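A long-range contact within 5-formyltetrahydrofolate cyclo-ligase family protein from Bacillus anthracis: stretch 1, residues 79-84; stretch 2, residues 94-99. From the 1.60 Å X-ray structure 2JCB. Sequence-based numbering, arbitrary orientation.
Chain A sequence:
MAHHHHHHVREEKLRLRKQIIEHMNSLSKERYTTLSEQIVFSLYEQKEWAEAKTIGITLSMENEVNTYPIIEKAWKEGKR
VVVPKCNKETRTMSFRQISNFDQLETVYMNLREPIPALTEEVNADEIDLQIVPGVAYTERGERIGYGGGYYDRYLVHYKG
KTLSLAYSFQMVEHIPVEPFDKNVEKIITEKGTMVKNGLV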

ATOM      1  N   LYS A  79      -4.678  14.258 -11.239  1.00 30.23           N
ATOM      2  CA  LYS A  79      -4.005  14.199  -9.969  1.00 26.98           C
ATOM      3  C   LYS A  79      -2.533  13.911 -10.243  1.00 28.24           C
ATOM      4  O   LYS A  79      -2.229  13.243 -11.235  1.00 30.36           O
ATOM      5  CB  LYS A  79      -4.567  13.055  -9.110  1.00 26.16           C
ATOM      6  CG  LYS A  79      -6.077  13.188  -8.895  1.00 26.45           C
ATOM      7  CD  LYS A  79      -6.477  12.086  -7.918  1.00 29.35           C
ATOM      8  CE  LYS A  79      -7.980  12.031  -7.718  1.00 29.93           C
ATOM      9  NZ  LYS A  79      -8.509  13.294  -7.141  1.00 31.64           N
ATOM     10  N   ARG A  80      -1.649  14.357  -9.351  1.00 27.39           N
ATOM     11  CA  ARG A  80      -0.222  14.074  -9.457  1.00 27.55           C
ATOM     12  C   ARG A  80      -0.044  12.741  -8.772  1.00 28.90           C
ATOM     13  O   ARG A  80      -0.638  12.513  -7.725  1.00 30.42           O
ATOM     14  CB  ARG A  80       0.581  15.153  -8.727  1.00 29.61           C
ATOM     15  CG  ARG A  80       2.040  14.879  -8.633  1.00 33.14           C
ATOM     16  CD  ARG A  80       2.796  16.129  -8.276  1.00 35.56           C
ATOM     17  NE  ARG A  80       2.460  16.580  -6.930  1.00 36.23           N
ATOM     18  CZ  ARG A  80       3.118  17.535  -6.281  1.00 37.60           C
ATOM     19  NH1 ARG A  80       4.147  18.128  -6.866  1.00 34.07           N
ATOM     20  NH2 ARG A  80       2.761  17.868  -5.034  1.00 37.64           N
ATOM     21  N   VAL A  81       0.741  11.866  -9.399  1.00 27.64           N
ATOM     22  CA  VAL A  81       0.962  10.522  -8.879  1.00 26.19           C
ATOM     23  C   VAL A  81       2.436  10.384  -8.479  1.00 27.22           C
ATOM     24  O   VAL A  81       3.328  10.716  -9.258  1.00 27.04           O
ATOM     25  CB  VAL A  81       0.637   9.438  -9.944  1.00 26.80           C
ATOM     26  CG1 VAL A  81       1.064   8.099  -9.462  1.00 27.58           C
ATOM     27  CG2 VAL A  81      -0.862   9.347 -10.219  1.00 27.96           C
ATOM     28  N   VAL A  82       2.647   9.933  -7.249  1.00 25.84           N
ATOM     29  CA  VAL A  82       4.017   9.654  -6.710  1.00 26.95           C
ATOM     30  C   VAL A  82       4.152   8.200  -6.252  1.00 28.74           C
ATOM     31  O   VAL A  82       3.281   7.655  -5.561  1.00 29.51           O
ATOM     32  CB  VAL A  82       4.522  10.684  -5.644  1.00 27.80           C
ATOM     33  CG1 VAL A  82       4.475  12.088  -6.200  1.00 24.84           C
ATOM     34  CG2 VAL A  82       3.730  10.589  -4.351  1.00 28.18           C
ATOM     35  N   VAL A  83       5.291   7.583  -6.600  1.00 28.94           N
ATOM     36  CA  VAL A  83       5.562   6.171  -6.271  1.00 27.57           C
ATOM     37  C   VAL A  83       6.955   6.075  -5.591  1.00 28.23           C
ATOM     38  O   VAL A  83       7.823   6.926  -5.862  1.00 28.45           O
ATOM     39  CB  VAL A  83       5.552   5.336  -7.574  1.00 28.97           C
ATOM     40  CG1 VAL A  83       4.120   5.285  -8.146  1.00 29.80           C
ATOM     41  CG2 VAL A  83       6.461   6.007  -8.663  1.00 26.04           C
ATOM     42  N   PRO A  84       7.138   5.090  -4.699  1.00 27.40           N
ATOM     43  CA  PRO A  84       8.380   5.111  -3.919  1.00 28.49           C
ATOM     44  C   PRO A  84       9.579   4.443  -4.582  1.00 28.38           C
ATOM     45  O   PRO A  84       9.455   3.418  -5.240  1.00 27.22           O
ATOM     46  CB  PRO A  84       8.009   4.336  -2.649  1.00 29.62           C
ATOM     47  CG  PRO A  84       6.951   3.378  -3.099  1.00 28.17           C
ATOM     48  CD  PRO A  84       6.238   3.987  -4.271  1.00 28.28           C
ATOM     49  N   SER A  94      11.747   7.411  -1.125  1.00 32.24           N
ATOM     50  CA  SER A  94      11.687   8.677  -1.816  1.00 31.79           C
ATOM     51  C   SER A  94      10.480   8.574  -2.722  1.00 30.84           C
ATOM     52  O   SER A  94      10.524   7.883  -3.753  1.00 32.16           O
ATOM     53  CB  SER A  94      12.936   8.874  -2.659  1.00 31.43           C
ATOM     54  OG  SER A  94      12.881  10.061  -3.436  1.00 34.21           O
ATOM     55  N   PHE A  95       9.403   9.273  -2.382  1.00 28.94           N
ATOM     56  CA  PHE A  95       8.281   9.266  -3.316  1.00 27.50           C
ATOM     57  C   PHE A  95       8.561  10.216  -4.477  1.00 27.04           C
ATOM     58  O   PHE A  95       8.914  11.366  -4.267  1.00 29.76           O
ATOM     59  CB  PHE A  95       6.990   9.601  -2.600  1.00 27.62           C
ATOM     60  CG  PHE A  95       6.502   8.461  -1.797  1.00 25.20           C
ATOM     61  CD1 PHE A  95       5.579   7.594  -2.365  1.00 26.70           C
ATOM     62  CD2 PHE A  95       6.969   8.234  -0.511  1.00 26.01           C
ATOM     63  CE1 PHE A  95       5.105   6.442  -1.642  1.00 27.94           C
ATOM     64  CE2 PHE A  95       6.523   7.101   0.240  1.00 27.21           C
ATOM     65  CZ  PHE A  95       5.599   6.198  -0.336  1.00 25.43           C
ATOM     66  N   ARG A  96       8.438   9.702  -5.695  1.00 26.51           N
ATOM     67  CA  ARG A  96       8.795  10.506  -6.851  1.00 25.94           C
ATOM     68  C   ARG A  96       7.700  10.518  -7.867  1.00 26.58           C
ATOM     69  O   ARG A  96       7.063   9.507  -8.109  1.00 27.65           O
ATOM     70  CB  ARG A  96      10.110  10.005  -7.507  1.00 27.22           C
ATOM     71  CG  ARG A  96      11.235   9.666  -6.490  1.00 25.57           C
ATOM     72  CD  ARG A  96      12.462   9.201  -7.264  1.00 25.57           C
ATOM     73  NE  ARG A  96      13.157  10.339  -7.856  1.00 25.46           N
ATOM     74  CZ  ARG A  96      14.070  11.054  -7.228  1.00 24.95           C
ATOM     75  NH1 ARG A  96      14.404  10.766  -5.968  1.00 29.44           N
ATOM     76  NH2 ARG A  96      14.641  12.047  -7.851  1.00 27.47           N
ATOM     77  N   GLN A  97       7.482  11.674  -8.468  1.00 26.71           N
ATOM     78  CA  GLN A  97       6.379  11.809  -9.410  1.00 25.98           C
ATOM     79  C   GLN A  97       6.621  11.068 -10.727  1.00 26.51           C
ATOM     80  O   GLN A  97       7.713  11.171 -11.329  1.00 27.91           O
ATOM     81  CB  GLN A  97       6.084  13.283  -9.690  1.00 27.19           C
ATOM     82  CG  GLN A  97       5.038  13.458 -10.756  1.00 27.56           C
ATOM     83  CD  GLN A  97       4.713  14.908 -11.090  1.00 32.72           C
ATOM     84  OE1 GLN A  97       5.492  15.811 -10.822  1.00 34.36           O
ATOM     85  NE2 GLN A  97       3.533  15.123 -11.666  1.00 32.66           N
ATOM     86  N   ILE A  98       5.574  10.405 -11.181  1.00 26.34           N
ATOM     87  CA  ILE A  98       5.548   9.748 -12.509  1.00 26.52           C
ATOM     88  C   ILE A  98       4.352  10.253 -13.282  1.00 27.75           C
ATOM     89  O   ILE A  98       3.241  10.311 -12.729  1.00 27.14           O
ATOM     90  CB  ILE A  98       5.574   8.166 -12.442  1.00 28.51           C
ATOM     91  CG1 ILE A  98       4.435   7.518 -11.611  1.00 26.00           C
ATOM     92  CG2 ILE A  98       6.972   7.691 -11.961  1.00 26.34           C
ATOM     93  CD1 ILE A  98       4.148   5.967 -11.931  1.00 28.21           C
ATOM     94  N   SER A  99       4.600  10.613 -14.530  1.00 29.14           N
ATOM     95  CA  SER A  99       3.578  11.071 -15.462  1.00 30.56           C
ATOM     96  C   SER A  99       3.216   9.975 -16.463  1.00 30.73           C
ATOM     97  O   SER A  99       2.174  10.027 -17.125  1.00 30.45           O
ATOM     98  CB  SER A  99       4.098  12.278 -16.214  1.00 31.29           C
ATOM     99  OG  SER A  99       4.461  13.314 -15.325  1.00 35.95           O
TER
HETATM  100  O   HOH W   1       1.876  12.663 -11.962  1.00 19.82           O

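Strands running through V82-P84 and F95-Q97 lie side by side, antiparallel, their N-to-C directions 139° apart and their axes approaching to 4.1 Å. The register pairs V82 with Q97 and P84 with F95 at non-hydrogen-bonded positions, where each pair of CA atoms is 4.2 Å apart; between them, V83 and R96 form a hydrogen-bonded pair with CA atoms 5.4 Å apart. That pair is closed by two nearly straight bonds, V83 N to R96 O at 3.0 Å and R96 N to V83 O at 2.8 Å. Two residues back along the first strand and two on along the second, I98 N donates to V81 O at 3.0 Å, with an N-H...O angle of 164°. The reciprocal link runs through water 1, which accepts from V81 N at 2.9 Å and donates to I98 O at 2.8 Å. V81 N and I98 O are 4.4 Å apart, too far for a direct bond, and the water links them; it also accepts from the side-chain amide of Q97, NE2, at 3.0 Å. At P84 the proline nitrogen has no hydrogen to give, but this is a non-hydrogen-bonded position and the ladder across the two stretches loses no bond by it. Carbonyls also receive CA-H...O contacts: Q97 CA lies 3.2 Å from V81 O, and V82 CA lies 3.4 Å from R96 O.

The side chains alternate between the two faces of the sheet. V82, P84, F95 and Q97 share one face. There P84 CB sits over the F95 ring, 3.9 Å from its centroid and 19° off the ring normal, a CH-π contact that sets an aliphatic proline carbon against the aromatic face. V82 reaches both neighbours across the strand: its CG2 packs against F95 CB at 3.8 Å, and its CG1 approaches Q97 CB at 4.0 Å. Q97, extended with chi1 and chi2 both t, places its amide beside R80, where NE2 comes within 3.4 Å of R80 CG as well as donating to the water.

V81, V83, R96 and I98 occupy the other face. I98 bridges two valines, with CG1 4.0 Å from V81 CG1 and CG2 3.7 Å from V83 CG2, so I98 packs against both valines, its CG1 also lying 3.9 Å from V83 CG2. R96 makes a weak hydrogen bond within its own strand, NH1 to S94 OG at 3.0 Å, bent to 127°. Together the two stretches bury 520 Å², both sides summed.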